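PDB 6VJR: vinylacetyl-CoA Delta-isomerase from Nitrosopumilus maritimus SCM1, which probably catalyses the dehydration of 4-hydroxybutyryl-CoA and the isomerisation of vinylacetyl-CoA, using FAD and a [4Fe-4S] cluster. Local coordinates for residues 311-316 against 418-423; 320-325 against 381-386; 467-472 against 479-484. All coordinates share one frame; numbering follows the deposited sequence.

Contact 1: 311-316 against 418-423; sequences ADYNGV and VENRMR. With FAD (flavin-adenine dinucleotide), chain V.
Asn314 and Arg421 carry the polar half of a helix-to-helix contact in the acyl-CoA dehydrogenase-like C-terminal region, where the end of helix 295-314 meets the first turns of helix 418-432. The earlier helix finishes in a Schellman motif: Val316 N bonds back to Ala311 O and Gly315 N to Asp312 O. Gly315 has a phi of 93°, at which a side chain would press on the preceding carbonyl oxygen, so glycine suits the turn.

The hydrogen bonds form a side-on grip on one oxygen. Arg421 NE reaches Asn314 OD1 at 3.0 Å, almost in line with the carbonyl bond, while Arg421 NH2 comes to the same OD1 at 2.9 Å from above the amide plane. The oxygen lies at the guanidinium edge, and the two flat groups are turned 67° apart. Arginine suits this place: with CG anti to the backbone N (chi1 -174°) and the chain extended from CG to NE, the guanidinium is carried to Asn314, and NH1 bonds Leu410 O. Asn314 in turn faces the cofactor, its ND2 3.8 Å from FAD O2A, and packs on Arg154 of the third subunit, itself an FAD-binding residue.

Van der Waals packing makes up the other half. The Tyr313 ring lies beside the backbone of helix 418-432, with Tyr313 CD2 3.7 Å from Arg421 CA and the carbonyl oxygen of Asn420 near the ring edge. The tyrosine hydroxyl bonds Asp480 of the second subunit, and the Asn420 amide bonds Asn479 of that subunit. Tyr313 OH itself rests 3.5 Å from Asn420 CB.

Contact 2: 320-325 against 381-386; sequences SHIKDK and QDIAGG. With FAD (flavin-adenine dinucleotide), chain V.
Ile322 and Ile383 meet through their CG2 methyls, 4.2 Å apart, where the start of helix 320-345 passes the end of helix 372-384 in the C-terminal helical region of the acyl-CoA dehydrogenase clan. This is the tightly packed side: both isoleucines also press on Ala311 of helix 295-314, and Ile383 on Ala307 and Ile310. Branched apolar side chains fill such a three-helix junction well. Ile383 CD1 extends the apolar surface to Lys325 CB at 4.0 Å.

The other side is polar and less buried: His321 and Lys325 are partly exposed, though Gln452 and Pro451 of the third subunit pack on His321 and Asp382. Lys325, its chain extended beyond CG, crosses the Asp382 carboxylate at roughly a right angle and forms a salt bridge, NZ to OD2 at 2.7 Å. The nitrogen arrives on the syn side of that oxygen, 29° out of the carboxylate plane. The second oxygen, Asp382 OD1, accepts the ribose hydroxyl FAD O3B, so aspartate serves lysine and cofactor together. Lys325 NZ also donates to His321 ND1, which leaves NE2 as the donor to the adenine: His321 NE2 meets FAD N3A at 2.9 Å, nearly straight at 171°. A chi1 of 79° swings the imidazole over to meet the adenine edge-on. A leucine in place of His321 would probably leave FAD N3A without its donor and Lys325 NZ without one of its two acceptors.

Beyond Ala384 the helix ends, and Gly385 and Gly386 pass so close to the cofactor that a side chain on either would strike it; Gly386 N donates to the phosphate oxygen FAD O1P at 2.9 Å.

Contact 3: 467-472 against 479-484; sequences KKNLAK and NDVEEP
Asn469 and Lys472, one helical turn apart, both set CG anti to the carbonyl carbon (chi1 -72° and -71°), which sends their side chains off the same face of the helix towards residues 480-484. Asp480 instead holds CG between its own backbone N and carbonyl carbon (chi1 69°), turning OD1 to Lys472.

The Asn469 amide points at Glu482 O within its own plane: ND2 donates to Glu482 O at 2.9 Å, and the bond is virtually straight at 178°. Asparagine is apt here, since its oxygen is left to accept from a water, whose distance to Asn469 OD1 is 2.8 Å. That same water accepts from Lys472 NZ and from Glu482 N, linking helix and chain at three points.

Structurally, this is an irregular segment doubling back along helix 464-475 after a short connection, near the C terminus and on the surface. The extended Lys472 chain runs past Val481, CD to CG2 at 4.2 Å, before its ammonium reaches Asp480. There it makes two weak hydrogen bonds, to Asp480 OD1 at 3.1 Å, also a salt bridge, and to the backbone oxygen of the same residue. Asp480 has a stronger partner across the interface, OD2 bonding Tyr313 OH of the second subunit. Val481 CG1 sits 3.5 Å from Asn469 OD1, and Pro484 CD packs near the amide, 3.9 Å from Asn469 ND2.

In the fold
Contacts 1 and 2 are neighbours, their centres about 13 Å apart, joined by Ile322, which packs on Val316, and by the FAD that both touch. Contact 2 grips its adenine, ribose and phosphate, whereas contact 1 flanks the adenine and phosphate; Gly145, Met147, Thr148, Lys151, Arg154 and Thr188 of the third subunit also hydrogen-bond the FAD. Contact 3 is remote within the chain, its centre about 60 Å from that of contact 1 and about 49 Å from that of contact 2. The assembly removes this separation: residues of the second subunit's copy of contact 3 pack on contact 1, where Lys468 of that subunit forms a salt bridge with Asp312.

Contact 1: 311-316 against 418-423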
loop_
_atom_site.group_PDB
_atom_site.type_symbol
_atom_site.label_atom_id
_atom_site.label_comp_id
_atom_site.label_asym_id
_atom_site.label_seq_id
_atom_site.Cartn_x
_atom_site.Cartn_y
_atom_site.Cartn_z
ATOM N N ALA A 311 -15.246 -4.834 -19.215
ATOM C CA ALA A 311 -14.049 -4.984 -20.037
ATOM C C ALA A 311 -14.376 -5.707 -21.345
ATOM O O ALA A 311 -13.950 -5.296 -22.432
ATOM C CB ALA A 311 -12.925 -5.685 -19.302
ATOM N N ASP A 312 -15.176 -6.779 -21.245
ATOM C CA ASP A 312 -15.655 -7.528 -22.395
ATOM C C ASP A 312 -16.473 -6.644 -23.335
ATOM O O ASP A 312 -16.161 -6.547 -24.532
ATOM C CB ASP A 312 -16.439 -8.708 -21.848
ATOM C CG ASP A 312 -17.194 -9.549 -22.843
ATOM O OD1 ASP A 312 -17.171 -9.183 -24.003
ATOM O OD2 ASP A 312 -17.825 -10.557 -22.417
ATOM N N TYR A 313 -17.440 -5.910 -22.774
ATOM C CA TYR A 313 -18.304 -5.048 -23.576
ATOM C C TYR A 313 -17.514 -3.921 -24.254
ATOM O O TYR A 313 -17.915 -3.430 -25.328
ATOM C CB TYR A 313 -19.373 -4.472 -22.653
ATOM C CG TYR A 313 -20.445 -5.439 -22.163
ATOM C CD1 TYR A 313 -20.631 -6.697 -22.742
ATOM C CD2 TYR A 313 -21.367 -5.017 -21.210
ATOM C CE1 TYR A 313 -21.655 -7.514 -22.311
ATOM C CE2 TYR A 313 -22.418 -5.821 -20.822
ATOM C CZ TYR A 313 -22.589 -7.052 -21.409
ATOM O OH TYR A 313 -23.626 -7.840 -20.963
ATOM N N ASN A 314 -16.444 -3.455 -23.573
ATOM C CA ASN A 314 -15.599 -2.406 -24.102
ATOM C C ASN A 314 -14.661 -2.895 -25.183
ATOM O O ASN A 314 -14.021 -2.058 -25.814
ATOM C CB ASN A 314 -14.801 -1.660 -23.039
ATOM C CG ASN A 314 -15.628 -0.818 -22.105
ATOM O OD1 ASN A 314 -16.750 -0.422 -22.431
ATOM N ND2 ASN A 314 -15.044 -0.450 -20.969
ATOM N N GLY A 315 -14.474 -4.198 -25.330
ATOM C CA GLY A 315 -13.608 -4.722 -26.358
ATOM C C GLY A 315 -12.156 -4.977 -25.932
ATOM O O GLY A 315 -11.356 -5.300 -26.810
ATOM N N VAL A 316 -11.870 -4.956 -24.609
ATOM C CA VAL A 316 -10.536 -5.152 -24.103
ATOM C C VAL A 316 -10.486 -6.137 -22.942
ATOM O O VAL A 316 -9.786 -5.906 -21.973
ATOM C CB VAL A 316 -9.922 -3.784 -23.730
ATOM C CG1 VAL A 316 -9.526 -3.014 -24.981
ATOM C CG2 VAL A 316 -10.812 -2.968 -22.813
ATOM N N VAL A 418 -26.449 -2.104 -26.104
ATOM C CA VAL A 418 -26.125 -0.917 -25.326
ATOM C C VAL A 418 -26.844 -0.935 -23.979
ATOM O O VAL A 418 -26.264 -0.552 -22.971
ATOM C CB VAL A 418 -26.374 0.383 -26.119
ATOM C CG1 VAL A 418 -26.317 1.628 -25.248
ATOM C CG2 VAL A 418 -25.374 0.490 -27.255
ATOM N N GLU A 419 -28.082 -1.456 -23.928
ATOM C CA GLU A 419 -28.771 -1.512 -22.664
ATOM C C GLU A 419 -27.987 -2.374 -21.652
ATOM O O GLU A 419 -27.952 -2.088 -20.459
ATOM C CB GLU A 419 -30.170 -2.077 -22.847
ATOM C CG GLU A 419 -30.956 -2.017 -21.550
ATOM C CD GLU A 419 -32.417 -2.413 -21.637
ATOM O OE1 GLU A 419 -33.029 -2.242 -22.711
ATOM O OE2 GLU A 419 -32.931 -2.954 -20.619
ATOM N N ASN A 420 -27.383 -3.472 -22.124
ATOM C CA ASN A 420 -26.597 -4.306 -21.223
ATOM C C ASN A 420 -25.348 -3.578 -20.716
ATOM O O ASN A 420 -24.984 -3.707 -19.533
ATOM C CB ASN A 420 -26.208 -5.634 -21.854
ATOM C CG ASN A 420 -27.387 -6.541 -22.112
ATOM O OD1 ASN A 420 -28.436 -6.439 -21.471
ATOM N ND2 ASN A 420 -27.174 -7.507 -22.979
ATOM N N ARG A 421 -24.674 -2.794 -21.593
ATOM C CA ARG A 421 -23.534 -2.013 -21.157
ATOM C C ARG A 421 -23.942 -0.979 -20.110
ATOM O O ARG A 421 -23.262 -0.817 -19.106
ATOM C CB ARG A 421 -22.865 -1.432 -22.382
ATOM C CG ARG A 421 -21.566 -0.701 -22.122
ATOM C CD ARG A 421 -20.803 -0.448 -23.422
ATOM N NE ARG A 421 -19.541 0.261 -23.181
ATOM C CZ ARG A 421 -19.282 1.560 -23.370
ATOM N NH1 ARG A 421 -20.199 2.347 -23.909
ATOM N NH2 ARG A 421 -18.131 2.055 -22.927
ATOM N N MET A 422 -25.063 -0.307 -20.334
ATOM C CA MET A 422 -25.609 0.605 -19.340
ATOM C C MET A 422 -25.894 -0.099 -18.015
ATOM O O MET A 422 -25.564 0.421 -16.949
ATOM C CB MET A 422 -26.855 1.332 -19.838
ATOM C CG MET A 422 -26.566 2.178 -21.023
ATOM S SD MET A 422 -27.963 3.111 -21.677
ATOM C CE MET A 422 -28.711 3.537 -20.101
ATOM N N ARG A 423 -26.547 -1.252 -18.067
ATOM C CA ARG A 423 -26.908 -1.937 -16.842
ATOM C C ARG A 423 -25.668 -2.307 -16.018
ATOM O O ARG A 423 -25.667 -2.182 -14.798
ATOM C CB ARG A 423 -27.717 -3.204 -17.165
ATOM C CG ARG A 423 -29.160 -2.919 -17.520
ATOM C CD ARG A 423 -29.863 -4.165 -18.045
ATOM N NE ARG A 423 -31.285 -3.986 -18.291
ATOM C CZ ARG A 423 -32.203 -3.849 -17.356
ATOM N NH1 ARG A 423 -31.933 -4.113 -16.093
ATOM N NH2 ARG A 423 -33.441 -3.567 -17.716
HETATM P PA FAD V . -12.009 3.570 -21.380
HETATM O O1A FAD V . -11.042 4.019 -22.406
HETATM O O2A FAD V . -13.155 2.712 -21.791
HETATM O O5B FAD V . -11.139 2.909 -20.233
HETATM C C5B FAD V . -11.670 1.803 -19.460
HETATM C C4B FAD V . -10.548 0.855 -19.112
HETATM O O4B FAD V . -10.128 0.202 -20.331
HETATM C C3B FAD V . -9.271 1.510 -18.524
HETATM O O3B FAD V . -8.651 0.631 -17.582
HETATM C C2B FAD V . -8.366 1.701 -19.770
HETATM O O2B FAD V . -6.972 1.755 -19.529
HETATM C C1B FAD V . -8.740 0.459 -20.572
HETATM N N9A FAD V . -8.505 0.563 -22.003
HETATM C C8A FAD V . -9.195 1.317 -22.915
HETATM N N7A FAD V . -8.748 1.192 -24.145
HETATM C C5A FAD V . -7.697 0.307 -24.045
HETATM C C6A FAD V . -6.838 -0.245 -25.016
HETATM N N6A FAD V . -6.934 0.032 -26.310
HETATM N N1A FAD V . -5.863 -1.089 -24.591
HETATM C C2A FAD V . -5.817 -1.359 -23.278
HETATM N N3A FAD V . -6.567 -0.899 -22.278
HETATM C C4A FAD V . -7.533 -0.094 -22.727
HETATM N N1 FAD V . -12.709 14.310 -21.569
HETATM C C2 FAD V . -12.751 15.471 -22.292
HETATM O O2 FAD V . -12.407 15.541 -23.471
HETATM N N3 FAD V . -13.211 16.626 -21.696
HETATM C C4 FAD V . -13.609 16.799 -20.398
HETATM O O4 FAD V . -14.075 17.872 -20.000
HETATM C C4X FAD V . -13.649 15.572 -19.672
HETATM N N5 FAD V . -14.092 15.610 -18.404
HETATM C C5X FAD V . -14.308 14.408 -17.763
HETATM C C6 FAD V . -14.959 14.369 -16.525
HETATM C C7 FAD V . -15.251 13.161 -15.887
HETATM C C7M FAD V . -16.043 13.140 -14.605
HETATM C C8 FAD V . -14.671 11.981 -16.359
HETATM C C8M FAD V . -14.937 10.658 -15.700
HETATM C C9 FAD V . -14.031 11.998 -17.583
HETATM C C9A FAD V . -13.828 13.201 -18.296
HETATM N N10 FAD V . -13.211 13.233 -19.550
HETATM C C10 FAD V . -13.185 14.378 -20.326
HETATM C "C1'" FAD V . -12.960 11.946 -20.217
HETATM C "C2'" FAD V . -11.728 11.166 -19.801
HETATM O "O2'" FAD V . -10.617 11.724 -20.493
HETATM C "C3'" FAD V . -11.924 9.706 -20.165
HETATM O "O3'" FAD V . -12.852 9.203 -19.218
HETATM C "C4'" FAD V . -10.621 8.896 -20.208
HETATM O "O4'" FAD V . -9.786 9.231 -21.310
HETATM C "C5'" FAD V . -10.880 7.407 -20.204
HETATM O "O5'" FAD V . -11.640 7.094 -21.408
HETATM P P FAD V . -12.991 6.257 -21.257
HETATM O O1P FAD V . -13.879 6.898 -20.301
HETATM O O2P FAD V . -13.475 6.019 -22.635
HETATM O O3P FAD V . -12.596 4.870 -20.621
#

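Contact 2: 320-325 against 381-386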
loop_
_atom_site.group_PDB
_atom_site.type_symbol
_atom_site.label_atom_id
_atom_site.label_comp_id
_atom_site.label_asym_id
_atom_site.label_seq_id
_atom_site.Cartn_x
_atom_site.Cartn_y
_atom_site.Cartn_z
ATOM N N SER A 320 -3.402 -7.027 -20.923
ATOM C CA SER A 320 -2.629 -7.410 -19.744
ATOM C C SER A 320 -3.043 -6.654 -18.482
ATOM O O SER A 320 -3.269 -7.287 -17.449
ATOM C CB SER A 320 -1.153 -7.288 -19.983
ATOM O OG SER A 320 -0.860 -8.131 -21.083
ATOM N N HIS A 321 -3.057 -5.307 -18.532
ATOM C CA HIS A 321 -3.283 -4.530 -17.326
ATOM C C HIS A 321 -4.648 -4.848 -16.711
ATOM O O HIS A 321 -4.776 -4.827 -15.506
ATOM C CB HIS A 321 -3.028 -3.055 -17.530
ATOM C CG HIS A 321 -4.111 -2.304 -18.198
ATOM N ND1 HIS A 321 -5.096 -1.573 -17.541
ATOM C CD2 HIS A 321 -4.368 -2.226 -19.503
ATOM C CE1 HIS A 321 -5.890 -1.058 -18.437
ATOM N NE2 HIS A 321 -5.448 -1.423 -19.664
ATOM N N ILE A 322 -5.670 -5.077 -17.538
ATOM C CA ILE A 322 -6.994 -5.375 -17.006
ATOM C C ILE A 322 -6.970 -6.756 -16.383
ATOM O O ILE A 322 -7.481 -6.943 -15.262
ATOM C CB ILE A 322 -8.081 -5.199 -18.082
ATOM C CG1 ILE A 322 -8.205 -3.704 -18.426
ATOM C CG2 ILE A 322 -9.398 -5.847 -17.632
ATOM C CD1 ILE A 322 -9.295 -3.324 -19.401
ATOM N N LYS A 323 -6.371 -7.735 -17.061
ATOM C CA LYS A 323 -6.304 -9.061 -16.451
ATOM C C LYS A 323 -5.586 -8.992 -15.098
ATOM O O LYS A 323 -5.998 -9.630 -14.122
ATOM C CB LYS A 323 -5.523 -9.994 -17.374
ATOM C CG LYS A 323 -6.230 -10.404 -18.648
ATOM C CD LYS A 323 -5.529 -11.470 -19.485
ATOM C CE LYS A 323 -4.163 -11.153 -19.945
ATOM N NZ LYS A 323 -3.715 -12.181 -20.892
ATOM N N ASP A 324 -4.518 -8.183 -15.020
ATOM C CA ASP A 324 -3.757 -8.093 -13.797
ATOM C C ASP A 324 -4.566 -7.450 -12.672
ATOM O O ASP A 324 -4.437 -7.881 -11.529
ATOM C CB ASP A 324 -2.458 -7.384 -14.028
ATOM C CG ASP A 324 -1.448 -7.756 -12.951
ATOM O OD1 ASP A 324 -1.197 -8.988 -12.769
ATOM O OD2 ASP A 324 -0.929 -6.820 -12.325
ATOM N N LYS A 325 -5.401 -6.456 -13.001
ATOM C CA LYS A 325 -6.264 -5.830 -12.020
ATOM C C LYS A 325 -7.340 -6.778 -11.511
ATOM O O LYS A 325 -7.640 -6.778 -10.302
ATOM C CB LYS A 325 -6.799 -4.517 -12.588
ATOM C CG LYS A 325 -5.725 -3.433 -12.751
ATOM C CD LYS A 325 -6.167 -2.313 -13.668
ATOM C CE LYS A 325 -4.965 -1.417 -13.882
ATOM N NZ LYS A 325 -5.107 -0.358 -14.850
ATOM N N GLN A 381 -13.608 0.742 -10.921
ATOM C CA GLN A 381 -13.874 2.006 -11.591
ATOM C C GLN A 381 -12.843 2.255 -12.685
ATOM O O GLN A 381 -13.188 2.779 -13.734
ATOM C CB GLN A 381 -13.884 3.162 -10.603
ATOM C CG GLN A 381 -15.037 3.081 -9.623
ATOM C CD GLN A 381 -15.271 4.394 -8.912
ATOM O OE1 GLN A 381 -14.515 5.369 -9.077
ATOM N NE2 GLN A 381 -16.365 4.448 -8.165
ATOM N N ASP A 382 -11.584 1.893 -12.444
ATOM C CA ASP A 382 -10.553 1.993 -13.500
ATOM C C ASP A 382 -10.987 1.197 -14.739
ATOM O O ASP A 382 -11.030 1.675 -15.890
ATOM C CB ASP A 382 -9.233 1.473 -12.966
ATOM C CG ASP A 382 -8.035 1.472 -13.915
ATOM O OD1 ASP A 382 -8.187 1.857 -15.129
ATOM O OD2 ASP A 382 -6.935 1.084 -13.453
ATOM N N ILE A 383 -11.359 -0.074 -14.511
ATOM C CA ILE A 383 -11.716 -0.948 -15.626
ATOM C C ILE A 383 -12.958 -0.433 -16.356
ATOM O O ILE A 383 -13.079 -0.591 -17.564
ATOM C CB ILE A 383 -11.881 -2.391 -15.118
ATOM C CG1 ILE A 383 -10.544 -2.929 -14.583
ATOM C CG2 ILE A 383 -12.460 -3.268 -16.213
ATOM C CD1 ILE A 383 -10.616 -4.183 -13.787
ATOM N N ALA A 384 -13.917 0.148 -15.631
ATOM C CA ALA A 384 -15.192 0.553 -16.234
ATOM C C ALA A 384 -15.049 1.727 -17.207
ATOM O O ALA A 384 -15.740 1.777 -18.237
ATOM C CB ALA A 384 -16.160 0.896 -15.148
ATOM N N GLY A 385 -14.196 2.689 -16.873
ATOM C CA GLY A 385 -14.134 3.935 -17.639
ATOM C C GLY A 385 -15.051 5.032 -17.092
ATOM O O GLY A 385 -15.812 4.844 -16.134
ATOM N N GLY A 386 -14.934 6.221 -17.711
ATOM C CA GLY A 386 -15.634 7.396 -17.232
ATOM C C GLY A 386 -17.157 7.304 -17.202
ATOM O O GLY A 386 -17.813 8.020 -16.411
HETATM P PA FAD V . -12.009 3.570 -21.380
HETATM O O1A FAD V . -11.042 4.019 -22.406
HETATM O O2A FAD V . -13.155 2.712 -21.791
HETATM O O5B FAD V . -11.139 2.909 -20.233
HETATM C C5B FAD V . -11.670 1.803 -19.460
HETATM C C4B FAD V . -10.548 0.855 -19.112
HETATM O O4B FAD V . -10.128 0.202 -20.331
HETATM C C3B FAD V . -9.271 1.510 -18.524
HETATM O O3B FAD V . -8.651 0.631 -17.582
HETATM C C2B FAD V . -8.366 1.701 -19.770
HETATM O O2B FAD V . -6.972 1.755 -19.529
HETATM C C1B FAD V . -8.740 0.459 -20.572
HETATM N N9A FAD V . -8.505 0.563 -22.003
HETATM C C8A FAD V . -9.195 1.317 -22.915
HETATM N N7A FAD V . -8.748 1.192 -24.145
HETATM C C5A FAD V . -7.697 0.307 -24.045
HETATM C C6A FAD V . -6.838 -0.245 -25.016
HETATM N N6A FAD V . -6.934 0.032 -26.310
HETATM N N1A FAD V . -5.863 -1.089 -24.591
HETATM C C2A FAD V . -5.817 -1.359 -23.278
HETATM N N3A FAD V . -6.567 -0.899 -22.278
HETATM C C4A FAD V . -7.533 -0.094 -22.727
HETATM N N1 FAD V . -12.709 14.310 -21.569
HETATM C C2 FAD V . -12.751 15.471 -22.292
HETATM O O2 FAD V . -12.407 15.541 -23.471
HETATM N N3 FAD V . -13.211 16.626 -21.696
HETATM C C4 FAD V . -13.609 16.799 -20.398
HETATM O O4 FAD V . -14.075 17.872 -20.000
HETATM C C4X FAD V . -13.649 15.572 -19.672
HETATM N N5 FAD V . -14.092 15.610 -18.404
HETATM C C5X FAD V . -14.308 14.408 -17.763
HETATM C C6 FAD V . -14.959 14.369 -16.525
HETATM C C7 FAD V . -15.251 13.161 -15.887
HETATM C C7M FAD V . -16.043 13.140 -14.605
HETATM C C8 FAD V . -14.671 11.981 -16.359
HETATM C C8M FAD V . -14.937 10.658 -15.700
HETATM C C9 FAD V . -14.031 11.998 -17.583
HETATM C C9A FAD V . -13.828 13.201 -18.296
HETATM N N10 FAD V . -13.211 13.233 -19.550
HETATM C C10 FAD V . -13.185 14.378 -20.326
HETATM C "C1'" FAD V . -12.960 11.946 -20.217
HETATM C "C2'" FAD V . -11.728 11.166 -19.801
HETATM O "O2'" FAD V . -10.617 11.724 -20.493
HETATM C "C3'" FAD V . -11.924 9.706 -20.165
HETATM O "O3'" FAD V . -12.852 9.203 -19.218
HETATM C "C4'" FAD V . -10.621 8.896 -20.208
HETATM O "O4'" FAD V . -9.786 9.231 -21.310
HETATM C "C5'" FAD V . -10.880 7.407 -20.204
HETATM O "O5'" FAD V . -11.640 7.094 -21.408
HETATM P P FAD V . -12.991 6.257 -21.257
HETATM O O1P FAD V . -13.879 6.898 -20.301
HETATM O O2P FAD V . -13.475 6.019 -22.635
HETATM O O3P FAD V . -12.596 4.870 -20.621
#

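Contact 3: 467-472 against 479-484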
loop_
_atom_site.group_PDB
_atom_site.type_symbol
_atom_site.label_atom_id
_atom_site.label_comp_id
_atom_site.label_asym_id
_atom_site.label_seq_id
_atom_site.Cartn_x
_atom_site.Cartn_y
_atom_site.Cartn_z
ATOM N N LYS A 467 6.929 -13.254 22.410
ATOM C CA LYS A 467 7.740 -13.002 21.222
ATOM C C LYS A 467 9.108 -12.380 21.546
ATOM O O LYS A 467 10.122 -12.758 20.958
ATOM C CB LYS A 467 6.958 -12.144 20.219
ATOM C CG LYS A 467 5.729 -12.855 19.643
ATOM C CD LYS A 467 4.880 -12.011 18.704
ATOM C CE LYS A 467 3.717 -12.856 18.222
ATOM N NZ LYS A 467 2.857 -12.098 17.360
ATOM N N LYS A 468 9.143 -11.476 22.529
ATOM C CA LYS A 468 10.403 -10.925 23.008
ATOM C C LYS A 468 11.338 -12.049 23.459
ATOM O O LYS A 468 12.522 -12.044 23.156
ATOM C CB LYS A 468 10.209 -9.930 24.154
ATOM C CG LYS A 468 9.543 -8.645 23.709
ATOM C CD LYS A 468 9.122 -7.752 24.856
ATOM C CE LYS A 468 10.249 -7.119 25.521
ATOM N NZ LYS A 468 9.839 -6.338 26.680
ATOM N N ASN A 469 10.764 -13.053 24.142
ATOM C CA ASN A 469 11.576 -14.156 24.626
ATOM C C ASN A 469 12.088 -15.021 23.481
ATOM O O ASN A 469 13.215 -15.530 23.538
ATOM C CB ASN A 469 10.830 -14.948 25.683
ATOM C CG ASN A 469 10.724 -14.155 26.975
ATOM O OD1 ASN A 469 11.377 -13.130 27.173
ATOM N ND2 ASN A 469 9.906 -14.603 27.893
ATOM N N LEU A 470 11.291 -15.203 22.420
ATOM C CA LEU A 470 11.781 -15.904 21.236
ATOM C C LEU A 470 13.027 -15.219 20.689
ATOM O O LEU A 470 13.965 -15.900 20.276
ATOM C CB LEU A 470 10.738 -15.940 20.128
ATOM C CG LEU A 470 9.437 -16.693 20.409
ATOM C CD1 LEU A 470 8.534 -16.487 19.199
ATOM C CD2 LEU A 470 9.613 -18.137 20.715
ATOM N N ALA A 471 12.943 -13.899 20.586
ATOM C CA ALA A 471 14.026 -13.116 19.985
ATOM C C ALA A 471 15.273 -13.139 20.879
ATOM O O ALA A 471 16.390 -13.376 20.394
ATOM C CB ALA A 471 13.555 -11.726 19.698
ATOM N N LYS A 472 15.074 -12.952 22.185
ATOM C CA LYS A 472 16.165 -13.023 23.150
ATOM C C LYS A 472 16.901 -14.357 23.074
ATOM O O LYS A 472 18.123 -14.392 23.031
ATOM C CB LYS A 472 15.709 -12.707 24.575
ATOM C CG LYS A 472 15.376 -11.252 24.784
ATOM C CD LYS A 472 14.894 -10.947 26.192
ATOM C CE LYS A 472 14.509 -9.543 26.386
ATOM N NZ LYS A 472 14.141 -9.325 27.794
ATOM N N ASN A 479 20.108 -12.917 30.442
ATOM C CA ASN A 479 20.128 -12.440 31.814
ATOM C C ASN A 479 19.002 -11.476 32.187
ATOM O O ASN A 479 19.035 -10.965 33.302
ATOM C CB ASN A 479 21.485 -11.849 32.176
ATOM C CG ASN A 479 21.784 -10.531 31.514
ATOM O OD1 ASN A 479 20.929 -9.957 30.849
ATOM N ND2 ASN A 479 23.002 -10.046 31.686
ATOM N N ASP A 480 18.056 -11.172 31.293
ATOM C CA ASP A 480 16.971 -10.251 31.618
ATOM C C ASP A 480 15.635 -10.767 31.091
ATOM O O ASP A 480 14.689 -9.992 30.889
ATOM C CB ASP A 480 17.228 -8.854 31.082
ATOM C CG ASP A 480 17.171 -8.768 29.565
ATOM O OD1 ASP A 480 16.946 -9.807 28.940
ATOM O OD2 ASP A 480 17.369 -7.671 29.029
ATOM N N VAL A 481 15.545 -12.078 30.911
ATOM C CA VAL A 481 14.331 -12.693 30.417
ATOM C C VAL A 481 13.258 -12.635 31.502
ATOM O O VAL A 481 13.488 -13.097 32.609
ATOM C CB VAL A 481 14.631 -14.117 29.942
ATOM C CG1 VAL A 481 13.365 -14.873 29.520
ATOM C CG2 VAL A 481 15.674 -14.119 28.829
ATOM N N GLU A 482 12.077 -12.109 31.143
ATOM C CA GLU A 482 10.940 -11.995 32.055
ATOM C C GLU A 482 9.801 -12.922 31.609
ATOM O O GLU A 482 9.571 -13.113 30.414
ATOM C CB GLU A 482 10.411 -10.563 32.076
ATOM C CG GLU A 482 11.492 -9.536 32.413
ATOM C CD GLU A 482 11.130 -8.529 33.495
ATOM O OE1 GLU A 482 10.648 -8.941 34.573
ATOM O OE2 GLU A 482 11.388 -7.332 33.282
ATOM N N GLU A 483 9.100 -13.528 32.577
ATOM C CA GLU A 483 7.881 -14.282 32.300
ATOM C C GLU A 483 6.832 -13.328 31.722
ATOM O O GLU A 483 6.592 -12.253 32.277
ATOM C CB GLU A 483 7.381 -14.955 33.581
ATOM C CG GLU A 483 6.261 -15.963 33.356
ATOM C CD GLU A 483 5.663 -16.477 34.665
ATOM O OE1 GLU A 483 4.889 -17.435 34.581
ATOM O OE2 GLU A 483 5.957 -15.954 35.771
ATOM N N PRO A 484 6.182 -13.659 30.585
ATOM C CA PRO A 484 5.134 -12.803 30.055
ATOM C C PRO A 484 3.953 -12.673 31.004
ATOM O O PRO A 484 3.569 -13.642 31.660
ATOM C CB PRO A 484 4.751 -13.472 28.740
ATOM C CG PRO A 484 5.968 -14.312 28.390
ATOM C CD PRO A 484 6.483 -14.787 29.699
HETATM O O HOH W 1 11.967 -10.781 28.517
#